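Oligopeptide ABC transporter, periplasmic oligopeptide-binding protein, putative (Thermotoga maritima MSB8, PDB 5IPW) probably binds oligopeptides in the periplasm and delivers them to an ABC transporter, as solute-binding proteins of family 5 do. Local coordinates at residues Val50-Trp63 and Pro621-Gln633. Numbering follows the deposited sequence.
Sequences VQPVEKVGQFGGTW and PLNAMPMQFFIEQ
V53 N donates a nearly straight hydrogen bond to Q628 OE1 (2.9 Å, 171°), arriving from above the plane of the side-chain amide. The other end of that amide turns back on its own chain: Q628 NE2 gives a hydrogen bond to M625 O at 2.9 Å, with the acceptor in the amide plane, while Q628 N reaches the same oxygen from its opposite face. Q628 CG stands between its backbone N and carbonyl carbon (chi1 56°), and a further bend at chi2 turns the amide toward both partners. With an alanine here, V53 N is likely to lose this acceptor and a gap to open beside V50 CG1 and V53 CG2. N607 bridges the same segments, accepting from E54 N and K55 N and donating to Q628 O. G57 CA sits over the centre of the F630 ring in a CH-pi contact (3.5 Å to the centroid), and K55 CG meets the ring edge. W63 CH2 approaches the edge of F629, 3.6 Å from F629 CD2. At the C-terminus, Q633 N donates a hydrogen bond to Q58 OE1 (3.0 Å). Neutral amides and apolar surfaces thus chiefly fasten the C-terminal tail, the opposite charges of K55 and E632 being joined indirectly, through a water.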
ATOM      1  N   VAL A  50      15.678  15.669  -7.247  1.00 40.46           N
ATOM      2  CA  VAL A  50      14.305  15.649  -6.785  1.00 39.53           C
ATOM      3  C   VAL A  50      13.634  16.967  -7.091  1.00 39.43           C
ATOM      4  O   VAL A  50      14.155  18.017  -6.756  1.00 39.18           O
ATOM      5  CB  VAL A  50      14.272  15.360  -5.286  1.00 39.77           C
ATOM      6  CG1 VAL A  50      12.849  15.444  -4.731  1.00 40.53           C
ATOM      7  CG2 VAL A  50      14.858  13.986  -5.050  1.00 38.55           C
ATOM      8  N   GLN A  51      12.486  16.908  -7.753  1.00 42.24           N
ATOM      9  CA  GLN A  51      11.721  18.113  -8.005  1.00 45.85           C
ATOM     10  C   GLN A  51      10.700  18.304  -6.889  1.00 44.32           C
ATOM     11  O   GLN A  51       9.900  17.409  -6.613  1.00 43.96           O
ATOM     12  CB  GLN A  51      11.021  18.065  -9.350  1.00 49.96           C
ATOM     13  CG  GLN A  51      10.360  19.382  -9.707  1.00 55.05           C
ATOM     14  CD  GLN A  51       9.572  19.271 -10.984  1.00 65.03           C
ATOM     15  OE1 GLN A  51      10.122  18.893 -12.028  1.00 76.93           O
ATOM     16  NE2 GLN A  51       8.274  19.579 -10.920  1.00 65.39           N
ATOM     17  N   PRO A  52      10.733  19.468  -6.239  1.00 40.81           N
ATOM     18  CA  PRO A  52       9.815  19.729  -5.157  1.00 42.35           C
ATOM     19  C   PRO A  52       8.354  19.568  -5.526  1.00 42.76           C
ATOM     20  O   PRO A  52       7.964  19.839  -6.653  1.00 43.81           O
ATOM     21  CB  PRO A  52      10.084  21.187  -4.813  1.00 43.39           C
ATOM     22  CG  PRO A  52      11.504  21.397  -5.169  1.00 44.48           C
ATOM     23  CD  PRO A  52      11.796  20.482  -6.320  1.00 42.04           C
ATOM     24  N   VAL A  53       7.558  19.148  -4.551  1.00 42.74           N
ATOM     25  CA  VAL A  53       6.118  19.103  -4.704  1.00 42.40           C
ATOM     26  C   VAL A  53       5.565  20.493  -4.963  1.00 41.65           C
ATOM     27  O   VAL A  53       4.613  20.645  -5.712  1.00 41.92           O
ATOM     28  CB  VAL A  53       5.440  18.501  -3.455  1.00 41.38           C
ATOM     29  CG1 VAL A  53       3.947  18.788  -3.444  1.00 40.90           C
ATOM     30  CG2 VAL A  53       5.693  17.006  -3.397  1.00 40.83           C
ATOM     31  N   GLU A  54       6.162  21.503  -4.343  1.00 41.97           N
ATOM     32  CA  GLU A  54       5.571  22.830  -4.316  1.00 42.69           C
ATOM     33  C   GLU A  54       6.568  23.888  -4.732  1.00 40.95           C
ATOM     34  O   GLU A  54       6.283  24.716  -5.593  1.00 40.08           O
ATOM     35  CB  GLU A  54       5.076  23.110  -2.900  1.00 46.72           C
ATOM     36  CG  GLU A  54       4.126  24.278  -2.760  1.00 50.17           C
ATOM     37  CD  GLU A  54       3.793  24.559  -1.307  1.00 54.21           C
ATOM     38  OE1 GLU A  54       3.620  25.752  -0.960  1.00 57.93           O
ATOM     39  OE2 GLU A  54       3.722  23.591  -0.514  1.00 50.30           O
ATOM     40  N   LYS A  55       7.729  23.882  -4.097  1.00 38.02           N
ATOM     41  CA  LYS A  55       8.758  24.834  -4.429  1.00 38.06           C
ATOM     42  C   LYS A  55      10.080  24.417  -3.833  1.00 37.09           C
ATOM     43  O   LYS A  55      10.142  23.522  -2.995  1.00 37.17           O
ATOM     44  CB  LYS A  55       8.379  26.224  -3.929  1.00 39.65           C
ATOM     45  CG  LYS A  55       8.183  26.313  -2.426  1.00 41.79           C
ATOM     46  CD  LYS A  55       7.573  27.648  -2.016  1.00 41.53           C
ATOM     47  CE  LYS A  55       8.611  28.751  -2.027  1.00 41.23           C
ATOM     48  NZ  LYS A  55       8.033  30.052  -1.607  1.00 41.25           N
ATOM     49  N   VAL A  56      11.138  25.086  -4.268  1.00 35.43           N
ATOM     50  CA  VAL A  56      12.464  24.817  -3.755  1.00 35.64           C
ATOM     51  C   VAL A  56      12.484  25.219  -2.287  1.00 35.20           C
ATOM     52  O   VAL A  56      12.047  26.307  -1.934  1.00 37.85           O
ATOM     53  CB  VAL A  56      13.541  25.569  -4.564  1.00 35.63           C
ATOM     54  CG1 VAL A  56      14.928  25.394  -3.947  1.00 34.73           C
ATOM     55  CG2 VAL A  56      13.554  25.064  -6.003  1.00 36.21           C
ATOM     56  N   GLY A  57      12.990  24.333  -1.441  1.00 35.03           N
ATOM     57  CA  GLY A  57      12.905  24.506   0.008  1.00 37.07           C
ATOM     58  C   GLY A  57      14.081  25.215   0.648  1.00 38.01           C
ATOM     59  O   GLY A  57      15.045  25.563  -0.018  1.00 39.38           O
ATOM     60  N   GLN A  58      13.980  25.423   1.959  1.00 40.44           N
ATOM     61  CA  GLN A  58      15.016  26.069   2.764  1.00 40.22           C
ATOM     62  C   GLN A  58      15.473  25.104   3.829  1.00 39.59           C
ATOM     63  O   GLN A  58      14.686  24.292   4.324  1.00 40.40           O
ATOM     64  CB  GLN A  58      14.479  27.323   3.440  1.00 41.91           C
ATOM     65  CG  GLN A  58      14.099  28.424   2.474  1.00 43.23           C
ATOM     66  CD  GLN A  58      13.387  29.575   3.158  1.00 44.24           C
ATOM     67  OE1 GLN A  58      12.260  29.429   3.624  1.00 42.85           O
ATOM     68  NE2 GLN A  58      14.043  30.730   3.218  1.00 47.10           N
ATOM     69  N   PHE A  59      16.750  25.195   4.176  1.00 38.65           N
ATOM     70  CA  PHE A  59      17.350  24.290   5.141  1.00 38.46           C
ATOM     71  C   PHE A  59      17.024  24.724   6.564  1.00 38.84           C
ATOM     72  O   PHE A  59      17.026  25.919   6.879  1.00 37.81           O
ATOM     73  CB  PHE A  59      18.871  24.280   4.994  1.00 38.86           C
ATOM     74  CG  PHE A  59      19.370  23.472   3.845  1.00 38.80           C
ATOM     75  CD1 PHE A  59      19.116  22.112   3.786  1.00 39.27           C
ATOM     76  CD2 PHE A  59      20.135  24.059   2.841  1.00 38.29           C
ATOM     77  CE1 PHE A  59      19.586  21.352   2.731  1.00 39.37           C
ATOM     78  CE2 PHE A  59      20.609  23.308   1.783  1.00 37.70           C
ATOM     79  CZ  PHE A  59      20.340  21.949   1.731  1.00 38.85           C
ATOM     80  N   GLY A  60      16.765  23.740   7.416  1.00 38.85           N
ATOM     81  CA  GLY A  60      16.733  23.943   8.848  1.00 38.65           C
ATOM     82  C   GLY A  60      15.525  23.335   9.506  1.00 38.62           C
ATOM     83  O   GLY A  60      14.709  22.689   8.850  1.00 38.47           O
ATOM     84  N   GLY A  61      15.440  23.531  10.821  1.00 38.01           N
ATOM     85  CA  GLY A  61      14.226  23.261  11.579  1.00 36.50           C
ATOM     86  C   GLY A  61      14.153  21.894  12.215  1.00 36.94           C
ATOM     87  O   GLY A  61      14.925  20.985  11.884  1.00 35.76           O
ATOM     88  N   THR A  62      13.217  21.767  13.153  1.00 37.86           N
ATOM     89  CA  THR A  62      12.918  20.505  13.805  1.00 37.04           C
ATOM     90  C   THR A  62      11.448  20.217  13.585  1.00 37.88           C
ATOM     91  O   THR A  62      10.582  20.996  13.971  1.00 41.54           O
ATOM     92  CB  THR A  62      13.239  20.516  15.317  1.00 36.63           C
ATOM     93  OG1 THR A  62      14.647  20.714  15.513  1.00 36.57           O
ATOM     94  CG2 THR A  62      12.856  19.196  15.971  1.00 36.11           C
ATOM     95  N   TRP A  63      11.196  19.077  12.963  1.00 38.09           N
ATOM     96  CA  TRP A  63       9.875  18.639  12.592  1.00 39.14           C
ATOM     97  C   TRP A  63       9.297  17.862  13.774  1.00 41.12           C
ATOM     98  O   TRP A  63       9.747  16.748  14.081  1.00 40.59           O
ATOM     99  CB  TRP A  63       9.997  17.788  11.315  1.00 38.22           C
ATOM    100  CG  TRP A  63       8.798  17.035  10.842  1.00 37.71           C
ATOM    101  CD1 TRP A  63       7.515  17.093  11.318  1.00 39.59           C
ATOM    102  CD2 TRP A  63       8.778  16.121   9.749  1.00 38.78           C
ATOM    103  NE1 TRP A  63       6.699  16.240  10.593  1.00 38.09           N
ATOM    104  CE2 TRP A  63       7.454  15.641   9.622  1.00 38.40           C
ATOM    105  CE3 TRP A  63       9.754  15.661   8.857  1.00 38.43           C
ATOM    106  CZ2 TRP A  63       7.092  14.721   8.645  1.00 39.91           C
ATOM    107  CZ3 TRP A  63       9.395  14.748   7.897  1.00 38.45           C
ATOM    108  CH2 TRP A  63       8.073  14.284   7.793  1.00 39.51           C
ATOM    109  N   PRO A 621       3.519   7.752   4.752  1.00 37.68           N
ATOM    110  CA  PRO A 621       3.619   8.910   3.869  1.00 37.25           C
ATOM    111  C   PRO A 621       4.840   8.969   2.946  1.00 37.24           C
ATOM    112  O   PRO A 621       5.066  10.013   2.346  1.00 39.29           O
ATOM    113  CB  PRO A 621       3.682  10.067   4.863  1.00 38.05           C
ATOM    114  CG  PRO A 621       4.502   9.512   5.978  1.00 38.11           C
ATOM    115  CD  PRO A 621       4.138   8.043   6.062  1.00 38.49           C
ATOM    116  N   LEU A 622       5.605   7.891   2.799  1.00 37.38           N
ATOM    117  CA  LEU A 622       6.742   7.896   1.853  1.00 38.17           C
ATOM    118  C   LEU A 622       6.300   8.299   0.452  1.00 38.51           C
ATOM    119  O   LEU A 622       7.031   8.925  -0.312  1.00 39.05           O
ATOM    120  CB  LEU A 622       7.397   6.522   1.779  1.00 37.78           C
ATOM    121  CG  LEU A 622       8.656   6.451   0.914  1.00 37.59           C
ATOM    122  CD1 LEU A 622       9.759   7.305   1.519  1.00 38.04           C
ATOM    123  CD2 LEU A 622       9.114   5.013   0.757  1.00 38.21           C
ATOM    124  N   ASN A 623       5.092   7.888   0.134  1.00 42.49           N
ATOM    125  CA  ASN A 623       4.372   8.263  -1.065  1.00 44.58           C
ATOM    126  C   ASN A 623       4.346   9.790  -1.332  1.00 41.45           C
ATOM    127  O   ASN A 623       4.301  10.219  -2.474  1.00 39.20           O
ATOM    128  CB  ASN A 623       2.946   7.716  -0.876  1.00 49.67           C
ATOM    129  CG  ASN A 623       2.090   7.898  -2.083  1.00 56.03           C
ATOM    130  OD1 ASN A 623       2.596   8.080  -3.194  1.00 67.09           O
ATOM    131  ND2 ASN A 623       0.778   7.852  -1.885  1.00 55.66           N
ATOM    132  N   ALA A 624       4.347  10.593  -0.268  1.00 38.68           N
ATOM    133  CA  ALA A 624       4.404  12.054  -0.368  1.00 37.92           C
ATOM    134  C   ALA A 624       5.830  12.594  -0.504  1.00 36.78           C
ATOM    135  O   ALA A 624       6.025  13.786  -0.747  1.00 36.20           O
ATOM    136  CB  ALA A 624       3.746  12.670   0.857  1.00 39.74           C
ATOM    137  N   MET A 625       6.808  11.716  -0.302  1.00 36.89           N
ATOM    138  CA  MET A 625       8.231  12.009  -0.439  1.00 39.32           C
ATOM    139  C   MET A 625       8.746  13.013   0.587  1.00 37.81           C
ATOM    140  O   MET A 625       9.144  14.120   0.239  1.00 39.09           O
ATOM    141  CB  MET A 625       8.565  12.446  -1.881  1.00 43.62           C
ATOM    142  CG  MET A 625       9.900  11.899  -2.389  1.00 47.35           C
ATOM    143  SD  MET A 625      10.054  10.113  -2.122  1.00 53.24           S
ATOM    144  CE  MET A 625      11.738   9.820  -2.633  1.00 57.42           C
ATOM    145  N   PRO A 626       8.763  12.617   1.868  1.00 36.50           N
ATOM    146  CA  PRO A 626       9.099  13.546   2.958  1.00 35.41           C
ATOM    147  C   PRO A 626      10.532  14.075   2.995  1.00 34.62           C
ATOM    148  O   PRO A 626      10.804  15.067   3.678  1.00 33.44           O
ATOM    149  CB  PRO A 626       8.802  12.730   4.219  1.00 36.08           C
ATOM    150  CG  PRO A 626       8.847  11.316   3.789  1.00 36.12           C
ATOM    151  CD  PRO A 626       8.327  11.310   2.384  1.00 35.78           C
ATOM    152  N   MET A 627      11.443  13.444   2.264  1.00 34.34           N
ATOM    153  CA  MET A 627      12.810  13.949   2.195  1.00 33.50           C
ATOM    154  C   MET A 627      12.866  15.388   1.665  1.00 31.27           C
ATOM    155  O   MET A 627      13.811  16.114   1.966  1.00 29.55           O
ATOM    156  CB  MET A 627      13.709  13.012   1.368  1.00 34.69           C
ATOM    157  CG  MET A 627      13.496  13.042  -0.146  1.00 36.84           C
ATOM    158  SD  MET A 627      14.330  11.676  -1.016  1.00 37.81           S
ATOM    159  CE  MET A 627      15.358  12.690  -2.022  1.00 40.01           C
ATOM    160  N   GLN A 628      11.855  15.799   0.894  1.00 29.91           N
ATOM    161  CA  GLN A 628      11.800  17.171   0.346  1.00 29.17           C
ATOM    162  C   GLN A 628      10.760  18.072   1.009  1.00 28.14           C
ATOM    163  O   GLN A 628      10.474  19.163   0.509  1.00 27.37           O
ATOM    164  CB  GLN A 628      11.620  17.175  -1.195  1.00 28.04           C
ATOM    165  CG  GLN A 628      10.430  16.423  -1.765  1.00 27.45           C
ATOM    166  CD  GLN A 628       9.123  17.172  -1.665  1.00 27.48           C
ATOM    167  OE1 GLN A 628       8.974  18.260  -2.216  1.00 27.03           O
ATOM    168  NE2 GLN A 628       8.152  16.582  -0.970  1.00 28.42           N
ATOM    169  N   PHE A 629      10.199  17.631   2.130  1.00 28.61           N
ATOM    170  CA  PHE A 629       9.397  18.523   2.973  1.00 28.58           C
ATOM    171  C   PHE A 629      10.329  19.561   3.544  1.00 29.01           C
ATOM    172  O   PHE A 629      11.502  19.274   3.767  1.00 29.68           O
ATOM    173  CB  PHE A 629       8.765  17.786   4.151  1.00 28.34           C
ATOM    174  CG  PHE A 629       7.695  16.792   3.780  1.00 28.04           C
ATOM    175  CD1 PHE A 629       7.159  16.724   2.500  1.00 28.26           C
ATOM    176  CD2 PHE A 629       7.187  15.950   4.755  1.00 28.46           C
ATOM    177  CE1 PHE A 629       6.166  15.806   2.194  1.00 28.73           C
ATOM    178  CE2 PHE A 629       6.179  15.045   4.464  1.00 28.73           C
ATOM    179  CZ  PHE A 629       5.676  14.963   3.179  1.00 29.30           C
ATOM    180  N   PHE A 630       9.819  20.762   3.782  1.00 30.31           N
ATOM    181  CA  PHE A 630      10.596  21.771   4.496  1.00 31.04           C
ATOM    182  C   PHE A 630       9.761  22.691   5.369  1.00 31.50           C
ATOM    183  O   PHE A 630       8.548  22.780   5.219  1.00 30.16           O
ATOM    184  CB  PHE A 630      11.453  22.596   3.528  1.00 31.70           C
ATOM    185  CG  PHE A 630      10.695  23.656   2.754  1.00 31.63           C
ATOM    186  CD1 PHE A 630       9.957  23.322   1.631  1.00 31.83           C
ATOM    187  CD2 PHE A 630      10.777  24.989   3.115  1.00 31.77           C
ATOM    188  CE1 PHE A 630       9.295  24.294   0.897  1.00 32.43           C
ATOM    189  CE2 PHE A 630      10.115  25.966   2.386  1.00 32.76           C
ATOM    190  CZ  PHE A 630       9.368  25.616   1.277  1.00 32.40           C
ATOM    191  N   ILE A 631      10.459  23.373   6.274  1.00 33.61           N
ATOM    192  CA  ILE A 631       9.885  24.374   7.157  1.00 35.60           C
ATOM    193  C   ILE A 631      10.381  25.746   6.722  1.00 36.43           C
ATOM    194  O   ILE A 631      11.588  25.968   6.608  1.00 35.62           O
ATOM    195  CB  ILE A 631      10.321  24.126   8.626  1.00 36.48           C
ATOM    196  CG1 ILE A 631       9.805  22.775   9.109  1.00 37.10           C
ATOM    197  CG2 ILE A 631       9.810  25.220   9.556  1.00 35.11           C
ATOM    198  CD1 ILE A 631      10.641  22.180  10.219  1.00 38.14           C
ATOM    199  N   GLU A 632       9.457  26.677   6.520  1.00 39.29           N
ATOM    200  CA  GLU A 632       9.832  28.028   6.114  1.00 42.88           C
ATOM    201  C   GLU A 632      10.789  28.648   7.123  1.00 44.80           C
ATOM    202  O   GLU A 632      10.627  28.466   8.320  1.00 48.30           O
ATOM    203  CB  GLU A 632       8.591  28.901   5.962  1.00 44.40           C
ATOM    204  CG  GLU A 632       7.736  28.495   4.777  1.00 45.32           C
ATOM    205  CD  GLU A 632       6.432  29.255   4.672  1.00 47.12           C
ATOM    206  OE1 GLU A 632       6.019  29.907   5.654  1.00 46.06           O
ATOM    207  OE2 GLU A 632       5.801  29.175   3.593  1.00 50.79           O
ATOM    208  N   GLN A 633      11.802  29.347   6.625  1.00 47.91           N
ATOM    209  CA  GLN A 633      12.762  30.051   7.466  1.00 49.64           C
ATOM    210  C   GLN A 633      12.614  31.545   7.231  1.00 50.53           C
ATOM    211  O   GLN A 633      12.614  32.319   8.185  1.00 53.69           O
ATOM    212  CB  GLN A 633      14.201  29.620   7.158  1.00 50.11           C
ATOM    213  CG  GLN A 633      14.448  28.118   7.171  1.00 51.96           C
ATOM    214  CD  GLN A 633      14.351  27.496   8.560  1.00 52.52           C
ATOM    215  OE1 GLN A 633      15.107  27.851   9.458  1.00 51.53           O
ATOM    216  NE2 GLN A 633      13.432  26.543   8.732  1.00 53.78           N
TER
HETATM  217  O   HOH W   1       7.939  29.037   1.447  1.00 43.32           O
HETATM  218  O   HOH W   2      13.094  22.841   6.500  1.00 38.12           O